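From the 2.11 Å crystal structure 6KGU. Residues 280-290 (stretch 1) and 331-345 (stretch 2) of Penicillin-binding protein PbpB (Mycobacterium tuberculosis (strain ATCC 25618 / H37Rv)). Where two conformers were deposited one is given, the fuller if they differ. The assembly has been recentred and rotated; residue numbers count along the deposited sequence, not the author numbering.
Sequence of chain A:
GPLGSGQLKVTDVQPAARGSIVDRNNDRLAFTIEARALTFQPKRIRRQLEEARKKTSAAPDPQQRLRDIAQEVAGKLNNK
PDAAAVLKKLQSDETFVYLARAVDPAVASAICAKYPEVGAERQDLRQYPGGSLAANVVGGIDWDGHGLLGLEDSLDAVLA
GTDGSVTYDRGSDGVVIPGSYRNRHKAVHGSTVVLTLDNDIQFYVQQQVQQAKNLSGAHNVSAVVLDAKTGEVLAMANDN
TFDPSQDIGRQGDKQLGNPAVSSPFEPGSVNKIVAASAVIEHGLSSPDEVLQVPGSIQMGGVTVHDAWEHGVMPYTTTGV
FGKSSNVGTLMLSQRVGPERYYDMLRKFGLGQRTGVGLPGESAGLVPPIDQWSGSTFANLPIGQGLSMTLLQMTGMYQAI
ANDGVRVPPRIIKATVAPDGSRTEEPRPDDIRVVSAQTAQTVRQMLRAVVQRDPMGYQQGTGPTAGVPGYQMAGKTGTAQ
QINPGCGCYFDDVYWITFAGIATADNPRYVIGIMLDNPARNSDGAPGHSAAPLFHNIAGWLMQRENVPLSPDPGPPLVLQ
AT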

# COMPACT_ATOMS: atom_id res chain seq x y z
N ILE A 280 7.04 12.23 18.06
CA ILE A 280 7.13 13.64 17.67
C ILE A 280 5.86 14.39 18.08
O ILE A 280 5.93 15.50 18.62
CB ILE A 280 7.39 13.77 16.15
CG1 ILE A 280 8.74 13.15 15.77
CG2 ILE A 280 7.28 15.24 15.71
CD1 ILE A 280 9.95 13.86 16.38
N GLU A 281 4.69 13.79 17.82
CA GLU A 281 3.42 14.49 18.06
C GLU A 281 3.24 14.85 19.53
O GLU A 281 2.69 15.91 19.86
CB GLU A 281 2.24 13.64 17.59
CG GLU A 281 0.86 14.19 17.97
CD GLU A 281 0.38 15.34 17.08
OE1 GLU A 281 1.08 15.71 16.11
OE2 GLU A 281 -0.72 15.88 17.36
N HIS A 282 3.66 13.98 20.42
CA HIS A 282 3.55 14.28 21.84
C HIS A 282 4.78 15.01 22.39
O HIS A 282 4.89 15.18 23.60
CB HIS A 282 3.28 13.00 22.62
CG HIS A 282 2.03 12.32 22.19
ND1 HIS A 282 0.79 12.91 22.31
CD2 HIS A 282 1.81 11.11 21.61
CE1 HIS A 282 -0.14 12.08 21.85
NE2 HIS A 282 0.46 10.99 21.40
N GLY A 283 5.67 15.48 21.52
CA GLY A 283 6.77 16.31 21.99
C GLY A 283 7.75 15.56 22.88
O GLY A 283 8.33 16.16 23.79
N LEU A 284 7.94 14.27 22.64
CA LEU A 284 8.79 13.41 23.46
C LEU A 284 10.19 13.27 22.90
O LEU A 284 11.06 12.70 23.58
CB LEU A 284 8.14 12.03 23.59
CG LEU A 284 6.76 12.12 24.24
CD1 LEU A 284 5.96 10.83 24.04
CD2 LEU A 284 6.89 12.44 25.73
N SER A 285 10.42 13.75 21.69
CA SER A 285 11.73 13.72 21.06
C SER A 285 11.69 14.68 19.88
O SER A 285 10.64 15.24 19.54
CB SER A 285 12.10 12.30 20.60
OG SER A 285 13.44 12.25 20.16
N SER A 286 12.83 14.84 19.23
CA SER A 286 12.97 15.65 18.04
C SER A 286 13.93 14.94 17.10
O SER A 286 14.68 14.06 17.54
CB SER A 286 13.50 17.05 18.38
OG SER A 286 14.88 16.96 18.72
N PRO A 287 13.96 15.32 15.82
CA PRO A 287 14.78 14.55 14.87
C PRO A 287 16.25 14.52 15.21
O PRO A 287 16.91 13.50 14.95
CB PRO A 287 14.55 15.28 13.53
CG PRO A 287 13.22 15.93 13.68
CD PRO A 287 13.13 16.33 15.14
N ASP A 288 16.80 15.59 15.78
CA ASP A 288 18.22 15.69 16.03
C ASP A 288 18.61 15.33 17.46
O ASP A 288 19.78 15.48 17.82
CB ASP A 288 18.70 17.10 15.69
CG ASP A 288 18.15 18.13 16.66
OD1 ASP A 288 16.97 18.00 17.05
OD2 ASP A 288 18.91 19.06 17.04
N GLU A 289 17.68 14.84 18.29
CA GLU A 289 18.07 14.38 19.62
C GLU A 289 19.08 13.23 19.49
O GLU A 289 18.82 12.25 18.79
CB GLU A 289 16.85 13.92 20.43
CG GLU A 289 17.26 13.37 21.81
CD GLU A 289 16.10 12.83 22.66
OE1 GLU A 289 14.92 13.00 22.28
OE2 GLU A 289 16.38 12.22 23.72
N VAL A 290 20.24 13.39 20.12
CA VAL A 290 21.24 12.33 20.20
C VAL A 290 20.81 11.33 21.27
O VAL A 290 20.70 11.68 22.45
CB VAL A 290 22.63 12.91 20.51
CG1 VAL A 290 23.68 11.78 20.61
CG2 VAL A 290 23.01 13.96 19.44
N MET A 331 12.92 2.06 22.86
CA MET A 331 13.27 3.06 23.87
C MET A 331 12.42 4.31 23.71
O MET A 331 11.86 4.83 24.68
CB MET A 331 14.75 3.39 23.78
CG MET A 331 15.62 2.21 24.17
SD MET A 331 17.35 2.63 24.21
CE MET A 331 17.31 4.06 25.27
N LEU A 332 12.29 4.80 22.47
CA LEU A 332 11.43 5.95 22.19
C LEU A 332 9.97 5.63 22.42
O LEU A 332 9.21 6.47 22.91
CB LEU A 332 11.62 6.43 20.74
CG LEU A 332 12.96 7.05 20.35
CD1 LEU A 332 13.06 7.16 18.81
CD2 LEU A 332 13.15 8.41 21.05
N SER A 333 9.54 4.42 22.03
CA SER A 333 8.16 4.02 22.30
C SER A 333 7.87 3.99 23.81
O SER A 333 6.74 4.27 24.23
CB SER A 333 7.88 2.64 21.68
OG SER A 333 8.00 2.69 20.26
N GLN A 334 8.87 3.67 24.63
CA GLN A 334 8.68 3.69 26.09
C GLN A 334 8.30 5.08 26.57
O GLN A 334 7.56 5.21 27.56
CB GLN A 334 9.94 3.23 26.82
CG GLN A 334 10.24 1.74 26.76
CD GLN A 334 11.56 1.40 27.44
OE1 GLN A 334 12.09 2.21 28.21
NE2 GLN A 334 12.11 0.22 27.15
N ARG A 335 8.79 6.14 25.90
CA ARG A 335 8.38 7.49 26.27
C ARG A 335 6.91 7.71 25.95
O ARG A 335 6.19 8.38 26.71
CB ARG A 335 9.24 8.53 25.55
CG ARG A 335 10.74 8.26 25.59
CD ARG A 335 11.50 9.38 24.87
NE ARG A 335 12.95 9.24 25.01
CZ ARG A 335 13.83 10.13 24.56
NH1 ARG A 335 13.41 11.22 23.94
NH2 ARG A 335 15.14 9.93 24.75
N VAL A 336 6.44 7.14 24.84
CA VAL A 336 5.05 7.30 24.42
C VAL A 336 4.11 6.62 25.40
O VAL A 336 3.09 7.19 25.81
CB VAL A 336 4.86 6.76 22.99
CG1 VAL A 336 3.40 6.77 22.59
CG2 VAL A 336 5.70 7.57 22.00
N GLY A 337 4.41 5.37 25.77
CA GLY A 337 3.54 4.59 26.61
C GLY A 337 2.54 3.78 25.80
O GLY A 337 2.21 4.13 24.66
N PRO A 338 2.04 2.68 26.39
CA PRO A 338 1.10 1.80 25.66
C PRO A 338 -0.18 2.49 25.22
O PRO A 338 -0.63 2.28 24.08
CB PRO A 338 0.81 0.69 26.68
CG PRO A 338 1.99 0.67 27.58
CD PRO A 338 2.46 2.10 27.68
N GLU A 339 -0.79 3.30 26.09
CA GLU A 339 -2.08 3.91 25.78
C GLU A 339 -1.99 4.87 24.60
O GLU A 339 -2.79 4.79 23.66
CB GLU A 339 -2.62 4.64 27.00
CG GLU A 339 -3.25 3.72 28.03
CD GLU A 339 -4.24 4.44 28.93
OE1 GLU A 339 -3.91 5.55 29.41
OE2 GLU A 339 -5.35 3.92 29.13
N ARG A 340 -1.05 5.81 24.65
CA ARG A 340 -0.93 6.74 23.53
C ARG A 340 -0.48 6.01 22.28
O ARG A 340 -0.92 6.33 21.17
CB ARG A 340 0.01 7.88 23.89
CG ARG A 340 -0.60 8.91 24.86
CD ARG A 340 0.32 10.10 25.17
NE ARG A 340 1.59 9.70 25.77
CZ ARG A 340 2.44 10.55 26.35
NH1 ARG A 340 2.14 11.85 26.43
NH2 ARG A 340 3.59 10.12 26.86
N TYR A 341 0.37 4.99 22.42
CA TYR A 341 0.78 4.23 21.25
C TYR A 341 -0.41 3.53 20.60
O TYR A 341 -0.63 3.65 19.39
CB TYR A 341 1.86 3.22 21.59
CG TYR A 341 2.32 2.53 20.34
CD1 TYR A 341 3.22 3.15 19.47
CD2 TYR A 341 1.79 1.29 19.97
CE1 TYR A 341 3.60 2.54 18.28
CE2 TYR A 341 2.17 0.67 18.81
CZ TYR A 341 3.07 1.30 17.96
OH TYR A 341 3.43 0.66 16.78
N TYR A 342 -1.19 2.79 21.39
CA TYR A 342 -2.35 2.12 20.83
C TYR A 342 -3.34 3.11 20.23
O TYR A 342 -3.95 2.83 19.19
CB TYR A 342 -3.04 1.26 21.90
CG TYR A 342 -4.27 0.56 21.40
CD1 TYR A 342 -4.18 -0.57 20.61
CD2 TYR A 342 -5.54 1.03 21.72
CE1 TYR A 342 -5.30 -1.23 20.15
CE2 TYR A 342 -6.68 0.38 21.27
CZ TYR A 342 -6.55 -0.75 20.49
OH TYR A 342 -7.67 -1.41 20.03
N ASP A 343 -3.49 4.29 20.84
CA ASP A 343 -4.40 5.27 20.26
C ASP A 343 -3.92 5.70 18.88
O ASP A 343 -4.73 5.88 17.96
CB ASP A 343 -4.54 6.49 21.17
CG ASP A 343 -5.60 7.47 20.68
OD1 ASP A 343 -6.79 7.12 20.73
OD2 ASP A 343 -5.24 8.58 20.24
N MET A 344 -2.61 5.83 18.71
CA MET A 344 -2.07 6.25 17.42
C MET A 344 -2.26 5.17 16.36
O MET A 344 -2.64 5.48 15.22
CB MET A 344 -0.59 6.61 17.58
CG MET A 344 0.06 7.15 16.34
SD MET A 344 -0.47 8.81 15.94
CE MET A 344 0.43 9.74 17.17
N LEU A 345 -2.00 3.90 16.71
CA LEU A 345 -2.29 2.77 15.82
C LEU A 345 -3.70 2.86 15.27
O LEU A 345 -3.92 2.67 14.07
CB LEU A 345 -2.14 1.44 16.56
CG LEU A 345 -0.85 0.70 16.86
CD1 LEU A 345 -1.15 -0.55 17.69
CD2 LEU A 345 -0.07 0.33 15.58
O HOH W 1 -1.36 8.97 20.67

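Two arginines of the helical stretch organise this contact, and they use their donors in different ways. Arg335 reaches across to the loop that follows the helix ending at Glu281. Its side chain is almost fully extended, which carries the guanidinium out to Glu289, itself extended toward the helix. The two groups meet end-on, their planes tilted, in a salt bridge: Arg335 NH2 donates to Glu289 OE2 at 2.8 Å and Arg335 NH1 to Glu289 OE1 at 2.9 Å, with a weak bond from Arg335 NH1 to Glu289 OE2 at 3.1 Å. Arg335 NH1 also donates to the backbone carbonyl Leu284 O, again at 2.8 Å. Both Leu284 O and Glu289 OE2 lie at the edge of the guanidinium, near its plane, where the N-H bonds point. An arginine suits this position because one flat, charged group can serve a carboxylate and a main-chain carbonyl together.

Within the loop, Ser285 OG donates to Glu289 OE1 at 2.7 Å, so that OE1 receives both a hydroxyl and a guanidinium hydrogen bond. The serine side chain also touches the helix, with Ser285 OG 4.0 Å from Leu332 CD2. A type I turn from Ser286 to Glu289 brings the glutamate back toward Ser285; the turn is closed by Glu289 N donating to Ser286 O at 3.2 Å, while Ser286 OG donates to Asp288 OD1 at 2.9 Å.

Arg340 turns NE and NH2 back on its own stretch. Arg340 NE and NH2 donate to Val336 O at 2.9 and 3.2 Å, and a weak bond joins Arg340 NH2 to Arg335 O at 3.1 Å. These carbonyls lie at the end of the first helix, where Gly337 leaves helical geometry with a positive phi that suits glycine. While NE and NH2 are engaged in this way, one face of the guanidinium lies against His282 CB and Leu284 CD1. Leucine supplies the apolar surface here: Leu284 CD1 is 3.8 Å from Arg340 NH2 and 3.9 Å from Val336 CG2.

Arg340 CD sits 3.8 Å from the centroid of the His282 ring, only 6° off its normal, a CH-pi contact over the ring face. His282 NE2 is hydrogen-bonded to a water at 2.8 Å, and that water donates to Arg340 O at 2.7 Å, bridging the stretches. Met344 CE, 4.3 Å from Glu281 CB, adds apolar packing nearby, while the end of Glu281 leads away, and its OE1 is hydrogen-bonded elsewhere in the structure.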